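Local coordinates for hypothetical protein (Ruminococcus gnavus, PDB 4GL6) that is of unknown function and belongs to the DUF5037 family, whose role has not been established, at residues I105-E110 against K123-L128. Sequence-based numbering, arbitrary orientation.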
ATOM      1  N   ILE A 105       1.490  -1.068   4.074  1.00 47.46           N
ATOM      2  CA  ILE A 105       1.759  -1.856   5.274  1.00 41.50           C
ATOM      3  C   ILE A 105       3.230  -2.241   5.250  1.00 43.48           C
ATOM      4  O   ILE A 105       3.678  -2.802   4.291  1.00 41.96           O
ATOM      5  CB  ILE A 105       0.880  -3.112   5.312  1.00 44.73           C
ATOM      6  CG1 ILE A 105      -0.591  -2.698   5.505  1.00 46.42           C
ATOM      7  CG2 ILE A 105       1.289  -4.048   6.457  1.00 43.10           C
ATOM      8  CD1 ILE A 105      -1.607  -3.799   5.309  1.00 44.74           C
ATOM      9  N   ILE A 106       3.966  -1.902   6.307  1.00 48.89           N
ATOM     10  CA  ILE A 106       5.396  -2.194   6.449  1.00 45.17           C
ATOM     11  C   ILE A 106       5.639  -3.126   7.638  1.00 45.22           C
ATOM     12  O   ILE A 106       5.404  -2.746   8.776  1.00 45.21           O
ATOM     13  CB  ILE A 106       6.205  -0.901   6.665  1.00 44.75           C
ATOM     14  CG1 ILE A 106       6.102   0.020   5.419  1.00 49.30           C
ATOM     15  CG2 ILE A 106       7.658  -1.229   7.011  1.00 44.12           C
ATOM     16  CD1 ILE A 106       6.729  -0.517   4.140  1.00 46.01           C
ATOM     17  N   ILE A 107       6.128  -4.331   7.350  1.00 47.90           N
ATOM     18  CA  ILE A 107       6.463  -5.345   8.350  1.00 46.60           C
ATOM     19  C   ILE A 107       7.889  -5.075   8.829  1.00 46.94           C
ATOM     20  O   ILE A 107       8.802  -5.084   8.001  1.00 61.24           O
ATOM     21  CB  ILE A 107       6.457  -6.757   7.736  1.00 47.56           C
ATOM     22  CG1 ILE A 107       5.078  -7.103   7.192  1.00 51.56           C
ATOM     23  CG2 ILE A 107       6.896  -7.806   8.748  1.00 52.66           C
ATOM     24  CD1 ILE A 107       3.948  -7.034   8.203  1.00 51.38           C
ATOM     25  N   PRO A 108       8.096  -4.828  10.137  1.00 43.57           N
ATOM     26  CA  PRO A 108       9.451  -4.546  10.657  1.00 42.94           C
ATOM     27  C   PRO A 108      10.377  -5.783  10.702  1.00 47.83           C
ATOM     28  O   PRO A 108       9.889  -6.933  10.725  1.00 44.53           O
ATOM     29  CB  PRO A 108       9.176  -4.006  12.062  1.00 43.84           C
ATOM     30  CG  PRO A 108       7.889  -4.659  12.470  1.00 45.98           C
ATOM     31  CD  PRO A 108       7.092  -4.871  11.219  1.00 45.43           C
ATOM     32  N   GLU A 109      11.692  -5.524  10.736  1.00 51.21           N
ATOM     33  CA  GLU A 109      12.743  -6.560  10.739  1.00 56.21           C
ATOM     34  C   GLU A 109      12.408  -7.743  11.649  1.00 58.05           C
ATOM     35  O   GLU A 109      12.493  -8.891  11.213  1.00 62.68           O
ATOM     36  CB  GLU A 109      14.108  -5.965  11.125  1.00 64.74           C
ATOM     37  CG  GLU A 109      15.291  -6.919  10.957  1.00 78.49           C
ATOM     38  CD  GLU A 109      16.638  -6.294  11.300  1.00 92.09           C
ATOM     39  OE1 GLU A 109      16.717  -5.432  12.206  1.00 89.63           O
ATOM     40  OE2 GLU A 109      17.637  -6.694  10.668  1.00 93.97           O
ATOM     41  N   GLU A 110      11.959  -7.433  12.869  1.00 58.88           N
ATOM     42  CA  GLU A 110      11.601  -8.433  13.896  1.00 61.39           C
ATOM     43  C   GLU A 110      10.634  -9.511  13.399  1.00 58.55           C
ATOM     44  O   GLU A 110      10.777 -10.659  13.787  1.00 63.47           O
ATOM     45  CB  GLU A 110      10.984  -7.801  15.174  1.00 68.14           C
ATOM     46  CG  GLU A 110      11.818  -6.756  15.929  1.00 81.80           C
ATOM     47  CD  GLU A 110      11.578  -5.318  15.470  1.00 94.74           C
ATOM     48  OE1 GLU A 110      10.403  -4.907  15.415  1.00 84.08           O
ATOM     49  OE2 GLU A 110      12.565  -4.593  15.185  1.00102.31           O
ATOM     50  N   LYS A 123      -5.997 -11.408  11.076  1.00 66.75           N
ATOM     51  CA  LYS A 123      -6.184 -11.615  12.520  1.00 69.20           C
ATOM     52  C   LYS A 123      -4.851 -11.740  13.309  1.00 71.76           C
ATOM     53  O   LYS A 123      -4.725 -11.163  14.387  1.00 73.71           O
ATOM     54  CB  LYS A 123      -7.110 -12.798  12.814  1.00 68.66           C
ATOM     55  CG  LYS A 123      -6.711 -14.138  12.197  1.00 77.87           C
ATOM     56  CD  LYS A 123      -7.303 -15.335  12.958  1.00 80.43           C
ATOM     57  CE  LYS A 123      -6.757 -16.659  12.435  1.00 80.71           C
ATOM     58  NZ  LYS A 123      -7.032 -17.799  13.347  1.00 85.51           N
ATOM     59  N   ASN A 124      -3.866 -12.446  12.749  1.00 67.56           N
ATOM     60  CA  ASN A 124      -2.555 -12.625  13.392  1.00 63.31           C
ATOM     61  C   ASN A 124      -1.741 -11.367  13.376  1.00 61.72           C
ATOM     62  O   ASN A 124      -0.978 -11.098  14.313  1.00 62.13           O
ATOM     63  CB  ASN A 124      -1.736 -13.720  12.706  1.00 63.73           C
ATOM     64  CG  ASN A 124      -2.315 -15.096  12.903  1.00 64.32           C
ATOM     65  OD1 ASN A 124      -2.991 -15.370  13.888  1.00 67.83           O
ATOM     66  ND2 ASN A 124      -2.019 -15.984  11.978  1.00 63.97           N
ATOM     67  N   TYR A 125      -1.862 -10.623  12.280  1.00 59.83           N
ATOM     68  CA  TYR A 125      -1.147  -9.372  12.114  1.00 55.22           C
ATOM     69  C   TYR A 125      -1.628  -8.339  13.138  1.00 54.34           C
ATOM     70  O   TYR A 125      -0.812  -7.671  13.762  1.00 54.10           O
ATOM     71  CB  TYR A 125      -1.272  -8.874  10.667  1.00 52.06           C
ATOM     72  CG  TYR A 125      -0.621  -7.540  10.427  1.00 47.58           C
ATOM     73  CD1 TYR A 125       0.736  -7.353  10.677  1.00 47.56           C
ATOM     74  CD2 TYR A 125      -1.356  -6.452   9.927  1.00 47.89           C
ATOM     75  CE1 TYR A 125       1.351  -6.105  10.454  1.00 47.59           C
ATOM     76  CE2 TYR A 125      -0.751  -5.198   9.702  1.00 45.24           C
ATOM     77  CZ  TYR A 125       0.594  -5.040   9.974  1.00 42.92           C
ATOM     78  OH  TYR A 125       1.167  -3.843   9.747  1.00 43.63           O
ATOM     79  N   VAL A 126      -2.946  -8.220  13.278  1.00 53.55           N
ATOM     80  CA  VAL A 126      -3.573  -7.331  14.269  1.00 53.25           C
ATOM     81  C   VAL A 126      -3.152  -7.698  15.688  1.00 57.52           C
ATOM     82  O   VAL A 126      -2.893  -6.819  16.503  1.00 60.11           O
ATOM     83  CB  VAL A 126      -5.119  -7.353  14.157  1.00 53.00           C
ATOM     84  CG1 VAL A 126      -5.788  -6.673  15.352  1.00 53.32           C
ATOM     85  CG2 VAL A 126      -5.563  -6.708  12.854  1.00 48.53           C
ATOM     86  N   ASP A 127      -3.113  -8.995  15.977  1.00 65.62           N
ATOM     87  CA  ASP A 127      -2.659  -9.505  17.281  1.00 69.09           C
ATOM     88  C   ASP A 127      -1.213  -9.060  17.541  1.00 64.73           C
ATOM     89  O   ASP A 127      -0.901  -8.602  18.639  1.00 66.50           O
ATOM     90  CB  ASP A 127      -2.787 -11.040  17.356  1.00 71.00           C
ATOM     91  CG  ASP A 127      -1.975 -11.643  18.500  1.00 82.90           C
ATOM     92  OD1 ASP A 127      -2.289 -11.339  19.673  1.00 87.21           O
ATOM     93  OD2 ASP A 127      -1.003 -12.394  18.217  1.00 93.43           O
ATOM     94  N   LEU A 128      -0.353  -9.210  16.538  1.00 58.97           N
ATOM     95  CA  LEU A 128       1.038  -8.787  16.659  1.00 57.65           C
ATOM     96  C   LEU A 128       1.140  -7.274  16.898  1.00 55.80           C
ATOM     97  O   LEU A 128       1.899  -6.839  17.763  1.00 55.27           O
ATOM     98  CB  LEU A 128       1.869  -9.218  15.441  1.00 58.41           C
ATOM     99  CG  LEU A 128       2.531 -10.599  15.459  1.00 62.37           C
ATOM    100  CD1 LEU A 128       1.640 -11.763  15.914  1.00 77.32           C
ATOM    101  CD2 LEU A 128       3.077 -10.831  14.058  1.00 63.19           C
TER
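Across the two segments the nearest CA atoms are those of Ile-107 and Tyr-125, 9.4 Å apart, and no hydrogen bond links the two segments. Residues 105-107 run extended just beyond strand 99-104, an outermost strand of the mixed sheet. Residues 123-128 belong to the short helix 122-129, whose turns are closed by bonds such as Leu-128 N to Asn-124 O at 3.0 Å. One side chain bridges the gap. Tyr-125 sends its ring from the helix to the loop because its CG lies opposite the backbone N (chi1 177°), and two isoleucines two positions apart receive it. Ile-107 reaches the CD1-CE1 side of the ring with the end of its longer branch, its CD1 lying 3.6 Å from Tyr-125 CE1. Ile-105 offers its short branch instead: CG2 lies by the phenol end, 3.3 Å from Tyr-125 OH and 3.7 Å from its CZ, and the two side chains run past each other in opposite senses. Both methyls approach the ring obliquely. Leu-80 of helix 75-95 touches all three side chains, which places the contact where that long helix, the end of the edge strand and helix 122-129 converge. The hydroxyl of Tyr-125 finds its polar partner elsewhere, hydrogen bonding to the backbone carbonyl of Leu-139, while Ile-106 O is bonded by Lys-137 NZ. Only 137 Å² is buried, summed over both sides, and the contact is largely apolar; the loop and helix are thus joined through ring-to-methyl packing, with the hydroxyl of the buried Tyr-125 satisfied by main chain beyond the two segments.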